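Local coordinates for tail spike protein (Acinetobacter phage vB_AbaP_AS12, PDB 6EU4) that forms the trimeric tailspike of the phage and probably recognises and degrades the capsular polysaccharide of its Acinetobacter baumannii host, at residues G282-D287 and P310-K316; A301-D307 and M328-H333; L332-N336 and K358-A362. All coordinates share one frame; numbering follows the deposited sequence.

Contact 1: residues G282-D287 and P310-K316; sequences GLYGWD and PAKALFK
D287 OD2 is gripped by two groups where D287 runs beside K316: R253 NH1 makes a salt bridge to it, and a water donates to it from 2.6 Å. The same water accepts from K316 NZ at 2.8 Å, so lysine and aspartate are joined through solvent, while their own charged atoms stay apart. The fully extended chain of K316 leaves the backbone with CG opposite the N (chi1 176°), which carries its middle across Y284. There CD lies over one face of the phenol ring, off centre toward the hydroxyl end, 3.9 Å from the ring centroid, in a CH-pi contact. A313 CB meets the same ring at its edge, and the aliphatic chain of K312 lies alongside that of L283.

W286 and F315 extend on the face opposite that of Y284, A313 and K316. They point the same way, with W286 CD1 and F315 CE1 3.6 Å apart and their planes inclined at 34°. Parallel-strand bonding fixes this register. K316 N reaches W286 O at 2.9 Å almost straight (177°), and W286 N bonds L314 O at 3.0 Å; nearer the start of the segments K312 N makes a bent bond to L283 O. The pair illustrates how adjacent rungs stack in a parallel beta-helix, the usual fold of a phage tailspike body. W286 stacks on F255 of strand 253-257, and F315 meets F337 of strand 336-341 edge-to-face, continuing the aromatic ladder into the neighbouring rungs.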
ATOM      1  N   GLY A 282       7.153  -6.384 -26.762  1.00 13.22           N
ATOM      2  CA  GLY A 282       7.802  -5.406 -27.609  1.00 14.45           C
ATOM      3  C   GLY A 282       7.013  -4.131 -27.859  1.00 15.45           C
ATOM      4  O   GLY A 282       7.570  -3.186 -28.433  1.00 14.61           O
ATOM      5  N   LEU A 283       5.745  -4.078 -27.425  1.00 13.79           N
ATOM      6  CA  LEU A 283       4.881  -2.913 -27.618  1.00 12.46           C
ATOM      7  C   LEU A 283       4.458  -2.281 -26.299  1.00 14.03           C
ATOM      8  O   LEU A 283       4.762  -1.104 -26.069  1.00 14.27           O
ATOM      9  CB  LEU A 283       3.660  -3.315 -28.461  1.00 13.27           C
ATOM     10  CG  LEU A 283       2.602  -2.229 -28.704  1.00 17.25           C
ATOM     11  CD1 LEU A 283       3.200  -1.083 -29.465  1.00 20.36           C
ATOM     12  CD2 LEU A 283       1.373  -2.775 -29.460  1.00 17.36           C
ATOM     13  N   TYR A 284       3.747  -3.017 -25.432  1.00 12.25           N
ATOM     14  CA  TYR A 284       3.452  -2.608 -24.067  1.00 11.51           C
ATOM     15  C   TYR A 284       3.614  -3.802 -23.142  1.00 11.38           C
ATOM     16  O   TYR A 284       3.196  -4.907 -23.475  1.00 11.79           O
ATOM     17  CB  TYR A 284       2.016  -2.093 -23.892  1.00 13.00           C
ATOM     18  CG  TYR A 284       1.672  -0.905 -24.720  1.00 13.65           C
ATOM     19  CD1 TYR A 284       2.244   0.335 -24.453  1.00 13.77           C
ATOM     20  CD2 TYR A 284       0.741  -0.998 -25.751  1.00 17.12           C
ATOM     21  CE1 TYR A 284       1.924   1.433 -25.201  1.00 15.15           C
ATOM     22  CE2 TYR A 284       0.426   0.105 -26.518  1.00 17.49           C
ATOM     23  CZ  TYR A 284       1.028   1.313 -26.232  1.00 17.87           C
ATOM     24  OH  TYR A 284       0.700   2.426 -26.970  1.00 19.41           O
ATOM     25  N   GLY A 285       4.144  -3.563 -21.948  1.00 10.62           N
ATOM     26  CA  GLY A 285       4.103  -4.583 -20.919  1.00 11.19           C
ATOM     27  C   GLY A 285       2.681  -4.803 -20.430  1.00 13.28           C
ATOM     28  O   GLY A 285       2.135  -5.910 -20.497  1.00 12.46           O
ATOM     29  N   TRP A 286       2.077  -3.728 -19.946  1.00 12.28           N
ATOM     30  CA  TRP A 286       0.699  -3.709 -19.485  1.00 12.84           C
ATOM     31  C   TRP A 286      -0.051  -2.660 -20.277  1.00 13.55           C
ATOM     32  O   TRP A 286       0.389  -1.506 -20.356  1.00 14.47           O
ATOM     33  CB  TRP A 286       0.633  -3.354 -18.004  1.00 13.69           C
ATOM     34  CG  TRP A 286       1.306  -4.285 -17.092  1.00 13.59           C
ATOM     35  CD1 TRP A 286       2.648  -4.407 -16.870  1.00 15.33           C
ATOM     36  CD2 TRP A 286       0.665  -5.232 -16.223  1.00 14.88           C
ATOM     37  NE1 TRP A 286       2.882  -5.373 -15.919  1.00 15.88           N
ATOM     38  CE2 TRP A 286       1.679  -5.892 -15.508  1.00 15.52           C
ATOM     39  CE3 TRP A 286      -0.669  -5.579 -15.987  1.00 19.87           C
ATOM     40  CZ2 TRP A 286       1.410  -6.895 -14.577  1.00 18.70           C
ATOM     41  CZ3 TRP A 286      -0.940  -6.572 -15.055  1.00 19.94           C
ATOM     42  CH2 TRP A 286       0.103  -7.215 -14.361  1.00 18.44           C
ATOM     43  N   ASP A 287      -1.151  -3.062 -20.893  1.00 12.41           N
ATOM     44  CA  ASP A 287      -2.012  -2.173 -21.663  1.00 12.30           C
ATOM     45  C   ASP A 287      -3.353  -2.181 -20.934  1.00 12.36           C
ATOM     46  O   ASP A 287      -4.133  -3.123 -21.085  1.00 13.91           O
ATOM     47  CB  ASP A 287      -2.124  -2.655 -23.115  1.00 13.54           C
ATOM     48  CG  ASP A 287      -2.942  -1.723 -23.992  1.00 15.11           C
ATOM     49  OD1 ASP A 287      -3.692  -0.873 -23.448  1.00 17.24           O
ATOM     50  OD2 ASP A 287      -2.842  -1.849 -25.241  1.00 16.34           O
ATOM     51  N   PRO A 310      12.386  -0.036 -29.516  1.00 16.04           N
ATOM     52  CA  PRO A 310      11.718   0.265 -28.244  1.00 13.51           C
ATOM     53  C   PRO A 310      10.246  -0.105 -28.252  1.00 13.40           C
ATOM     54  O   PRO A 310       9.565  -0.061 -29.283  1.00 13.99           O
ATOM     55  CB  PRO A 310      11.902   1.777 -28.104  1.00 12.89           C
ATOM     56  CG  PRO A 310      11.986   2.263 -29.525  1.00 15.76           C
ATOM     57  CD  PRO A 310      12.801   1.193 -30.218  1.00 14.99           C
ATOM     58  N   ALA A 311       9.767  -0.478 -27.069  1.00 13.98           N
ATOM     59  CA  ALA A 311       8.346  -0.516 -26.786  1.00 13.11           C
ATOM     60  C   ALA A 311       7.817   0.907 -26.747  1.00 11.34           C
ATOM     61  O   ALA A 311       8.572   1.872 -26.601  1.00 13.29           O
ATOM     62  CB  ALA A 311       8.090  -1.220 -25.446  1.00 13.32           C
ATOM     63  N   LYS A 312       6.508   1.050 -26.877  1.00 11.20           N
ATOM     64  CA  LYS A 312       5.934   2.375 -26.683  1.00 12.72           C
ATOM     65  C   LYS A 312       5.972   2.763 -25.216  1.00 11.82           C
ATOM     66  O   LYS A 312       6.371   3.885 -24.871  1.00 13.92           O
ATOM     67  CB  LYS A 312       4.515   2.432 -27.238  1.00 14.23           C
ATOM     68  CG  LYS A 312       4.514   2.470 -28.772  1.00 21.36           C
ATOM     69  CD  LYS A 312       3.081   2.642 -29.331  1.00 29.19           C
ATOM     70  CE  LYS A 312       2.993   2.446 -30.844  1.00 37.03           C
ATOM     71  NZ  LYS A 312       4.139   3.029 -31.607  1.00 41.51           N
ATOM     72  N   ALA A 313       5.567   1.846 -24.337  1.00 12.13           N
ATOM     73  CA  ALA A 313       5.580   2.107 -22.903  1.00 11.77           C
ATOM     74  C   ALA A 313       5.658   0.799 -22.138  1.00 12.01           C
ATOM     75  O   ALA A 313       5.121  -0.221 -22.574  1.00 13.54           O
ATOM     76  CB  ALA A 313       4.332   2.868 -22.448  1.00 12.09           C
ATOM     77  N   LEU A 314       6.266   0.844 -20.957  1.00 10.80           N
ATOM     78  CA  LEU A 314       6.145  -0.297 -20.055  1.00 10.39           C
ATOM     79  C   LEU A 314       4.702  -0.450 -19.600  1.00 11.21           C
ATOM     80  O   LEU A 314       4.119  -1.542 -19.692  1.00 12.16           O
ATOM     81  CB  LEU A 314       7.072  -0.135 -18.843  1.00 10.33           C
ATOM     82  CG  LEU A 314       6.961  -1.203 -17.753  1.00 13.28           C
ATOM     83  CD1 LEU A 314       7.118  -2.607 -18.308  1.00 15.87           C
ATOM     84  CD2 LEU A 314       8.013  -0.954 -16.674  1.00 13.69           C
ATOM     85  N   PHE A 315       4.124   0.642 -19.095  1.00 11.59           N
ATOM     86  CA  PHE A 315       2.729   0.726 -18.668  1.00 10.19           C
ATOM     87  C   PHE A 315       1.987   1.758 -19.498  1.00 11.81           C
ATOM     88  O   PHE A 315       2.363   2.941 -19.520  1.00 12.71           O
ATOM     89  CB  PHE A 315       2.618   1.147 -17.198  1.00 11.88           C
ATOM     90  CG  PHE A 315       3.482   0.357 -16.245  1.00 11.72           C
ATOM     91  CD1 PHE A 315       3.109  -0.920 -15.846  1.00 16.39           C
ATOM     92  CD2 PHE A 315       4.616   0.927 -15.668  1.00 12.35           C
ATOM     93  CE1 PHE A 315       3.889  -1.632 -14.948  1.00 17.84           C
ATOM     94  CE2 PHE A 315       5.408   0.216 -14.783  1.00 14.45           C
ATOM     95  CZ  PHE A 315       5.041  -1.061 -14.412  1.00 16.38           C
ATOM     96  N   LYS A 316       0.909   1.332 -20.125  1.00 12.27           N
ATOM     97  CA  LYS A 316      -0.055   2.222 -20.752  1.00 11.56           C
ATOM     98  C   LYS A 316      -1.325   2.125 -19.913  1.00 13.41           C
ATOM     99  O   LYS A 316      -1.934   1.050 -19.830  1.00 11.87           O
ATOM    100  CB  LYS A 316      -0.317   1.837 -22.200  1.00 13.52           C
ATOM    101  CG  LYS A 316      -1.402   2.698 -22.833  1.00 15.57           C
ATOM    102  CD  LYS A 316      -1.663   2.316 -24.293  1.00 18.33           C
ATOM    103  CE  LYS A 316      -2.703   3.189 -24.909  1.00 21.80           C
ATOM    104  NZ  LYS A 316      -2.921   2.811 -26.354  1.00 23.14           N
TER
HETATM  105  O   HOH W   1       6.811  -0.540 -30.106  1.00 25.24           O
HETATM  106  O   HOH W   2      -3.629   0.103 -26.730  1.00 23.60           O

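Contact 2: residues A301-D307 and M328-H333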
ATOM      1  N   ALA A 301       8.598  -6.811 -14.288  1.00 12.36           N
ATOM      2  CA  ALA A 301       8.517  -6.731 -15.737  1.00 14.17           C
ATOM      3  C   ALA A 301       9.930  -6.731 -16.284  1.00 14.94           C
ATOM      4  O   ALA A 301      10.728  -5.852 -15.939  1.00 15.75           O
ATOM      5  CB  ALA A 301       7.764  -5.480 -16.160  1.00 17.60           C
ATOM      6  N   ASP A 302      10.267  -7.739 -17.073  1.00 13.17           N
ATOM      7  CA  ASP A 302      11.634  -7.907 -17.551  1.00 12.26           C
ATOM      8  C   ASP A 302      11.643  -7.934 -19.071  1.00 13.53           C
ATOM      9  O   ASP A 302      10.770  -8.546 -19.706  1.00 12.32           O
ATOM     10  CB  ASP A 302      12.282  -9.216 -17.042  1.00 16.06           C
ATOM     11  CG  ASP A 302      12.667  -9.189 -15.561  1.00 20.86           C
ATOM     12  OD1 ASP A 302      11.874  -8.694 -14.748  1.00 18.68           O
ATOM     13  OD2 ASP A 302      13.767  -9.722 -15.220  1.00 23.04           O
ATOM     14  N   PHE A 303      12.655  -7.290 -19.648  1.00 11.52           N
ATOM     15  CA  PHE A 303      12.949  -7.416 -21.077  1.00 11.33           C
ATOM     16  C   PHE A 303      11.803  -6.888 -21.936  1.00 12.97           C
ATOM     17  O   PHE A 303      11.437  -7.487 -22.955  1.00 12.92           O
ATOM     18  CB  PHE A 303      13.281  -8.859 -21.460  1.00 13.31           C
ATOM     19  CG  PHE A 303      14.298  -9.497 -20.567  1.00 16.73           C
ATOM     20  CD1 PHE A 303      15.572  -8.971 -20.467  1.00 20.88           C
ATOM     21  CD2 PHE A 303      13.973 -10.613 -19.819  1.00 22.48           C
ATOM     22  CE1 PHE A 303      16.518  -9.554 -19.629  1.00 23.23           C
ATOM     23  CE2 PHE A 303      14.915 -11.191 -18.971  1.00 26.28           C
ATOM     24  CZ  PHE A 303      16.180 -10.649 -18.880  1.00 24.24           C
ATOM     25  N   VAL A 304      11.266  -5.735 -21.562  1.00 10.54           N
ATOM     26  CA  VAL A 304      10.236  -5.066 -22.343  1.00 11.20           C
ATOM     27  C   VAL A 304      10.916  -4.098 -23.307  1.00 13.00           C
ATOM     28  O   VAL A 304      11.733  -3.260 -22.894  1.00 12.57           O
ATOM     29  CB  VAL A 304       9.241  -4.345 -21.415  1.00 13.43           C
ATOM     30  CG1 VAL A 304       8.316  -3.445 -22.198  1.00 13.94           C
ATOM     31  CG2 VAL A 304       8.447  -5.397 -20.643  1.00 14.50           C
ATOM     32  N   GLY A 305      10.602  -4.228 -24.596  1.00 11.75           N
ATOM     33  CA  GLY A 305      11.353  -3.547 -25.627  1.00 12.61           C
ATOM     34  C   GLY A 305      12.700  -4.206 -25.842  1.00 13.77           C
ATOM     35  O   GLY A 305      13.121  -5.095 -25.091  1.00 14.30           O
ATOM     36  N   ALA A 306      13.391  -3.770 -26.878  1.00 16.50           N
ATOM     37  CA  ALA A 306      14.720  -4.271 -27.177  1.00 17.10           C
ATOM     38  C   ALA A 306      15.577  -3.110 -27.655  1.00 14.36           C
ATOM     39  O   ALA A 306      15.070  -2.117 -28.177  1.00 15.26           O
ATOM     40  CB  ALA A 306      14.675  -5.369 -28.249  1.00 20.13           C
ATOM     41  N   ASP A 307      16.885  -3.259 -27.492  1.00 15.55           N
ATOM     42  CA  ASP A 307      17.804  -2.199 -27.872  1.00 16.36           C
ATOM     43  C   ASP A 307      17.643  -1.890 -29.349  1.00 16.85           C
ATOM     44  O   ASP A 307      17.784  -2.775 -30.206  1.00 17.20           O
ATOM     45  CB  ASP A 307      19.234  -2.628 -27.553  1.00 18.50           C
ATOM     46  CG  ASP A 307      20.194  -1.458 -27.455  1.00 20.70           C
ATOM     47  OD1 ASP A 307      19.798  -0.299 -27.729  1.00 18.90           O
ATOM     48  OD2 ASP A 307      21.366  -1.723 -27.136  1.00 24.17           O
HETATM   49  N   MSE A 328       8.591  -3.755  -9.586  1.00 10.71           N
HETATM   50  CA  MSE A 328       9.914  -3.662 -10.213  1.00  9.60           C
HETATM   51  C   MSE A 328       9.858  -3.751 -11.726  1.00 11.07           C
HETATM   52  O   MSE A 328       8.888  -4.232 -12.314  1.00  9.38           O
HETATM   53  CB  MSE A 328      10.841  -4.771  -9.703  1.00 10.68           C
HETATM   54  CG  MSE A 328      11.037  -4.755  -8.220  1.00 10.09           C
HETATM   55 SE   MSE A 328      12.463  -5.972  -7.690  0.92 11.79          SE
HETATM   56  CE  MSE A 328      13.989  -5.138  -8.591  1.00 15.06           C
ATOM     57  N   ASN A 329      10.949  -3.322 -12.343  1.00 11.23           N
ATOM     58  CA  ASN A 329      11.243  -3.693 -13.707  1.00 10.63           C
ATOM     59  C   ASN A 329      12.752  -3.814 -13.852  1.00 11.07           C
ATOM     60  O   ASN A 329      13.519  -3.162 -13.134  1.00 11.18           O
ATOM     61  CB  ASN A 329      10.694  -2.667 -14.723  1.00 12.19           C
ATOM     62  CG  ASN A 329      11.637  -1.539 -14.962  1.00 14.27           C
ATOM     63  OD1 ASN A 329      11.670  -0.557 -14.208  1.00 13.28           O
ATOM     64  ND2 ASN A 329      12.459  -1.672 -16.005  1.00 13.41           N
ATOM     65  N   GLU A 330      13.158  -4.657 -14.799  1.00 12.21           N
ATOM     66  CA  GLU A 330      14.561  -4.817 -15.164  1.00 10.94           C
ATOM     67  C   GLU A 330      14.665  -4.919 -16.678  1.00 12.13           C
ATOM     68  O   GLU A 330      14.062  -5.815 -17.275  1.00 14.30           O
ATOM     69  CB  GLU A 330      15.168  -6.073 -14.513  1.00 11.73           C
ATOM     70  CG  GLU A 330      15.120  -6.080 -12.977  1.00 16.90           C
ATOM     71  CD  GLU A 330      15.853  -7.245 -12.330  1.00 25.50           C
ATOM     72  OE1 GLU A 330      16.864  -7.732 -12.891  1.00 23.85           O
ATOM     73  OE2 GLU A 330      15.421  -7.652 -11.229  1.00 26.74           O
ATOM     74  N   HIS A 331      15.461  -4.025 -17.280  1.00 11.96           N
ATOM     75  CA  HIS A 331      15.793  -3.992 -18.702  1.00 12.32           C
ATOM     76  C   HIS A 331      14.605  -3.504 -19.514  1.00 13.43           C
ATOM     77  O   HIS A 331      13.742  -4.288 -19.926  1.00 13.87           O
ATOM     78  CB  HIS A 331      16.283  -5.360 -19.202  1.00 12.63           C
ATOM     79  CG  HIS A 331      17.422  -5.910 -18.411  1.00 15.06           C
ATOM     80  ND1 HIS A 331      18.702  -5.412 -18.505  1.00 16.66           N
ATOM     81  CD2 HIS A 331      17.463  -6.891 -17.478  1.00 16.23           C
ATOM     82  CE1 HIS A 331      19.485  -6.059 -17.656  1.00 19.27           C
ATOM     83  NE2 HIS A 331      18.754  -6.960 -17.021  1.00 17.68           N
ATOM     84  N   LEU A 332      14.571  -2.194 -19.753  1.00 11.77           N
ATOM     85  CA  LEU A 332      13.469  -1.537 -20.434  1.00  9.22           C
ATOM     86  C   LEU A 332      14.020  -0.644 -21.523  1.00  9.76           C
ATOM     87  O   LEU A 332      14.842   0.241 -21.253  1.00 10.59           O
ATOM     88  CB  LEU A 332      12.633  -0.706 -19.461  1.00 12.11           C
ATOM     89  CG  LEU A 332      11.462   0.073 -20.094  1.00 10.98           C
ATOM     90  CD1 LEU A 332      10.449  -0.896 -20.642  1.00 11.00           C
ATOM     91  CD2 LEU A 332      10.799   0.996 -19.077  1.00 12.61           C
ATOM     92  N   HIS A 333      13.582  -0.900 -22.753  1.00 10.18           N
ATOM     93  CA  HIS A 333      13.782  -0.012 -23.900  1.00 10.57           C
ATOM     94  C   HIS A 333      12.388   0.438 -24.345  1.00 11.37           C
ATOM     95  O   HIS A 333      11.670  -0.302 -25.032  1.00 12.58           O
ATOM     96  CB  HIS A 333      14.532  -0.711 -25.027  1.00 10.93           C
ATOM     97  CG  HIS A 333      15.929  -1.095 -24.673  1.00 12.60           C
ATOM     98  ND1 HIS A 333      17.026  -0.335 -25.019  1.00 12.14           N
ATOM     99  CD2 HIS A 333      16.408  -2.166 -24.000  1.00 13.62           C
ATOM    100  CE1 HIS A 333      18.123  -0.926 -24.575  1.00 14.46           C
ATOM    101  NE2 HIS A 333      17.774  -2.034 -23.944  1.00 13.44           N
TER
HETATM  102  O   HOH W   3      11.596  -3.853 -18.001  1.00 13.75           O
HETATM  103  O   HOH W   4      16.511  -9.315 -15.410  1.00 27.64           O
HETATM  104  O   HOH W   5      14.470  -4.848 -22.689  1.00 13.28           O
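F303 and H331 lie side by side at the corner of two successive coils, their planes nearly parallel (7°) but slid apart so that the rings barely overlap. Both set CG opposite the carbonyl carbon (chi1 -49° and -54°), which sends the two rings out together. F303 CE1 comes 3.6 Å from H331 CD2, and the centroids stay 5.3 Å apart. Both residues have positive phi, consistent with the matching corners in the two strands.

H333 is met differently. The backbone of A306 and D307 passes over one face of its imidazole, with D307 CA 3.5 Å from ND1, and D307 CB adds a CH-pi contact above that face. Y356 stacks on the ring as well. Toward the buried side, V304 CG1 touches L332 CD1 at 3.7 Å. The backbones pair in parallel, with E330 N bonded to A301 O at 2.9 Å and H333 N to V304 O beyond the corner. E330 also packs on T269 of a second subunit.

D302 and E330 point the same way, bringing OD2 of D302 within 4.4 Å of OE1 of E330. One water donates to both oxygens, and W277 NE1 bonds D302 OD1; together these donors probably offset the repulsion between the like charges.

Contact 3: residues L332-N336 and K358-A362; sequences LHAQN and KYKPA
H333 and Y359 meet through a direct side-chain hydrogen bond, ND1 to OH at 2.8 Å, in which either atom could be the donor. The rings approach rim to rim, their planes 67° apart, so neither lies over the other. G308 N also bonds the Y359 hydroxyl, which would limit the swing of the phenol.

Solvent makes the second kind of link. One water donates to A334 O at 2.9 Å and accepts from Y359 N at 3.0 Å; another donates both to Q335 O at 2.7 Å and to Y359 O at 2.8 Å. The two backbones are thus bridged by two waters rather than by direct hydrogen bonds.

Van der Waals contact is the third. Q335, extended from its backbone (chi1 -173°), crosses P361 at about a right angle, placing its amide carbon CD 3.8 Å from the proline CD. The amide is fixed by further partners, since NE2 bonds N368 OD1 and N369 O. On the loop's own side, K358 CG lies over one face of the Y359 ring.

The arrangement is that of a surface loop, here between strands 351-355 and 371-376, folded back on the corner of a parallel beta-helix coil.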
ATOM      1  N   LEU A 332      14.571  -2.194 -19.753  1.00 11.77           N
ATOM      2  CA  LEU A 332      13.469  -1.537 -20.434  1.00  9.22           C
ATOM      3  C   LEU A 332      14.020  -0.644 -21.523  1.00  9.76           C
ATOM      4  O   LEU A 332      14.842   0.241 -21.253  1.00 10.59           O
ATOM      5  CB  LEU A 332      12.633  -0.706 -19.461  1.00 12.11           C
ATOM      6  CG  LEU A 332      11.462   0.073 -20.094  1.00 10.98           C
ATOM      7  CD1 LEU A 332      10.449  -0.896 -20.642  1.00 11.00           C
ATOM      8  CD2 LEU A 332      10.799   0.996 -19.077  1.00 12.61           C
ATOM      9  N   HIS A 333      13.582  -0.900 -22.753  1.00 10.18           N
ATOM     10  CA  HIS A 333      13.782  -0.012 -23.900  1.00 10.57           C
ATOM     11  C   HIS A 333      12.388   0.438 -24.345  1.00 11.37           C
ATOM     12  O   HIS A 333      11.670  -0.302 -25.032  1.00 12.58           O
ATOM     13  CB  HIS A 333      14.532  -0.711 -25.027  1.00 10.93           C
ATOM     14  CG  HIS A 333      15.929  -1.095 -24.673  1.00 12.60           C
ATOM     15  ND1 HIS A 333      17.026  -0.335 -25.019  1.00 12.14           N
ATOM     16  CD2 HIS A 333      16.408  -2.166 -24.000  1.00 13.62           C
ATOM     17  CE1 HIS A 333      18.123  -0.926 -24.575  1.00 14.46           C
ATOM     18  NE2 HIS A 333      17.774  -2.034 -23.944  1.00 13.44           N
ATOM     19  N   ALA A 334      12.013   1.658 -23.976  1.00 10.84           N
ATOM     20  CA  ALA A 334      10.680   2.155 -24.277  1.00 10.64           C
ATOM     21  C   ALA A 334      10.692   3.670 -24.387  1.00 11.70           C
ATOM     22  O   ALA A 334      11.532   4.347 -23.802  1.00 13.17           O
ATOM     23  CB  ALA A 334       9.687   1.742 -23.194  1.00 12.18           C
ATOM     24  N   GLN A 335       9.720   4.204 -25.124  1.00 10.79           N
ATOM     25  CA  GLN A 335       9.599   5.653 -25.222  1.00 11.57           C
ATOM     26  C   GLN A 335       9.087   6.256 -23.921  1.00 13.18           C
ATOM     27  O   GLN A 335       9.523   7.340 -23.525  1.00 12.84           O
ATOM     28  CB  GLN A 335       8.685   6.033 -26.377  1.00 15.48           C
ATOM     29  CG  GLN A 335       8.654   7.534 -26.634  1.00 14.73           C
ATOM     30  CD  GLN A 335       7.701   7.879 -27.764  1.00 17.01           C
ATOM     31  OE1 GLN A 335       7.758   7.273 -28.832  1.00 17.38           O
ATOM     32  NE2 GLN A 335       6.798   8.818 -27.517  1.00 17.19           N
ATOM     33  N   ASN A 336       8.147   5.589 -23.260  1.00 10.63           N
ATOM     34  CA  ASN A 336       7.670   6.009 -21.949  1.00  9.30           C
ATOM     35  C   ASN A 336       7.832   4.869 -20.958  1.00 11.87           C
ATOM     36  O   ASN A 336       7.694   3.697 -21.316  1.00 11.30           O
ATOM     37  CB  ASN A 336       6.172   6.384 -21.926  1.00 11.62           C
ATOM     38  CG  ASN A 336       5.752   7.422 -22.975  1.00 14.28           C
ATOM     39  OD1 ASN A 336       4.696   7.260 -23.586  1.00 16.09           O
ATOM     40  ND2 ASN A 336       6.516   8.495 -23.147  1.00 12.64           N
ATOM     41  N   LYS A 358      16.516   6.604 -24.122  1.00 11.86           N
ATOM     42  CA  LYS A 358      17.180   7.218 -25.270  1.00 10.89           C
ATOM     43  C   LYS A 358      16.310   7.261 -26.522  1.00 11.26           C
ATOM     44  O   LYS A 358      16.839   7.475 -27.624  1.00 13.19           O
ATOM     45  CB  LYS A 358      18.487   6.484 -25.589  1.00 11.28           C
ATOM     46  CG  LYS A 358      18.300   5.006 -25.912  1.00 12.79           C
ATOM     47  CD  LYS A 358      19.648   4.343 -26.295  1.00 14.83           C
ATOM     48  CE  LYS A 358      19.442   2.894 -26.700  1.00 16.46           C
ATOM     49  NZ  LYS A 358      20.729   2.208 -27.014  1.00 15.40           N
ATOM     50  N   TYR A 359      15.000   7.079 -26.396  1.00 11.44           N
ATOM     51  CA  TYR A 359      14.131   6.905 -27.549  1.00 12.33           C
ATOM     52  C   TYR A 359      13.197   8.095 -27.730  1.00 13.20           C
ATOM     53  O   TYR A 359      12.716   8.687 -26.758  1.00 13.44           O
ATOM     54  CB  TYR A 359      13.337   5.611 -27.417  1.00 13.59           C
ATOM     55  CG  TYR A 359      14.246   4.415 -27.348  1.00 11.64           C
ATOM     56  CD1 TYR A 359      14.868   3.943 -28.505  1.00 12.77           C
ATOM     57  CD2 TYR A 359      14.507   3.771 -26.148  1.00 11.46           C
ATOM     58  CE1 TYR A 359      15.693   2.871 -28.475  1.00 11.61           C
ATOM     59  CE2 TYR A 359      15.356   2.677 -26.107  1.00 11.37           C
ATOM     60  CZ  TYR A 359      15.950   2.248 -27.287  1.00 11.80           C
ATOM     61  OH  TYR A 359      16.798   1.167 -27.321  1.00 13.22           O
ATOM     62  N   LYS A 360      12.935   8.420 -28.992  1.00 13.81           N
ATOM     63  CA  LYS A 360      12.122   9.568 -29.358  1.00 13.56           C
ATOM     64  C   LYS A 360      11.163   9.192 -30.476  1.00 15.10           C
ATOM     65  O   LYS A 360      11.512   8.392 -31.358  1.00 16.85           O
ATOM     66  CB  LYS A 360      12.991  10.747 -29.824  1.00 14.22           C
ATOM     67  CG  LYS A 360      13.941  11.245 -28.758  1.00 14.24           C
ATOM     68  CD  LYS A 360      14.852  12.360 -29.241  1.00 16.08           C
ATOM     69  CE  LYS A 360      15.736  12.800 -28.103  1.00 13.60           C
ATOM     70  NZ  LYS A 360      16.694  13.876 -28.533  1.00 14.68           N
ATOM     71  N   PRO A 361       9.974   9.794 -30.496  1.00 13.64           N
ATOM     72  CA  PRO A 361       9.054   9.597 -31.618  1.00 15.34           C
ATOM     73  C   PRO A 361       9.516  10.357 -32.847  1.00 18.34           C
ATOM     74  O   PRO A 361      10.225  11.360 -32.765  1.00 18.21           O
ATOM     75  CB  PRO A 361       7.733  10.170 -31.083  1.00 14.52           C
ATOM     76  CG  PRO A 361       8.171  11.309 -30.219  1.00 15.19           C
ATOM     77  CD  PRO A 361       9.447  10.780 -29.530  1.00 14.39           C
ATOM     78  N   ALA A 362       9.076   9.876 -34.011  1.00 20.45           N
ATOM     79  CA  ALA A 362       9.388  10.573 -35.254  1.00 24.61           C
ATOM     80  C   ALA A 362       8.773  11.967 -35.268  1.00 24.32           C
ATOM     81  O   ALA A 362       9.409  12.931 -35.711  1.00 22.55           O
ATOM     82  CB  ALA A 362       8.883   9.765 -36.456  1.00 24.93           C
TER
HETATM   83  O   HOH W   6      13.389   6.516 -23.925  1.00 11.11           O
HETATM   84  O   HOH W   7      11.743   8.839 -24.138  1.00 13.12           O

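The three contacts lie along one corner region of the beta-helix, their centres 9 Å (contacts 1 and 2), 10 Å (1 and 3) and 12 Å (2 and 3) apart. Strand 284-304 serves contacts 1 and 2, whose segments alternate along the chain; L314 CD1 of the first packs 3.6 Å from A301 CB of the second. The 310-316 segment also faces the next coil, where A311 N probably bonds H333 O at 2.8 Å and K312 O probably accepts from N336 N at 2.9 Å. Contacts 2 and 3 share L332 and H333, and the salt bridge from D307 OD1 to K358 NZ, 2.8 Å long, ties the 301-307 segment to the 358-362 loop.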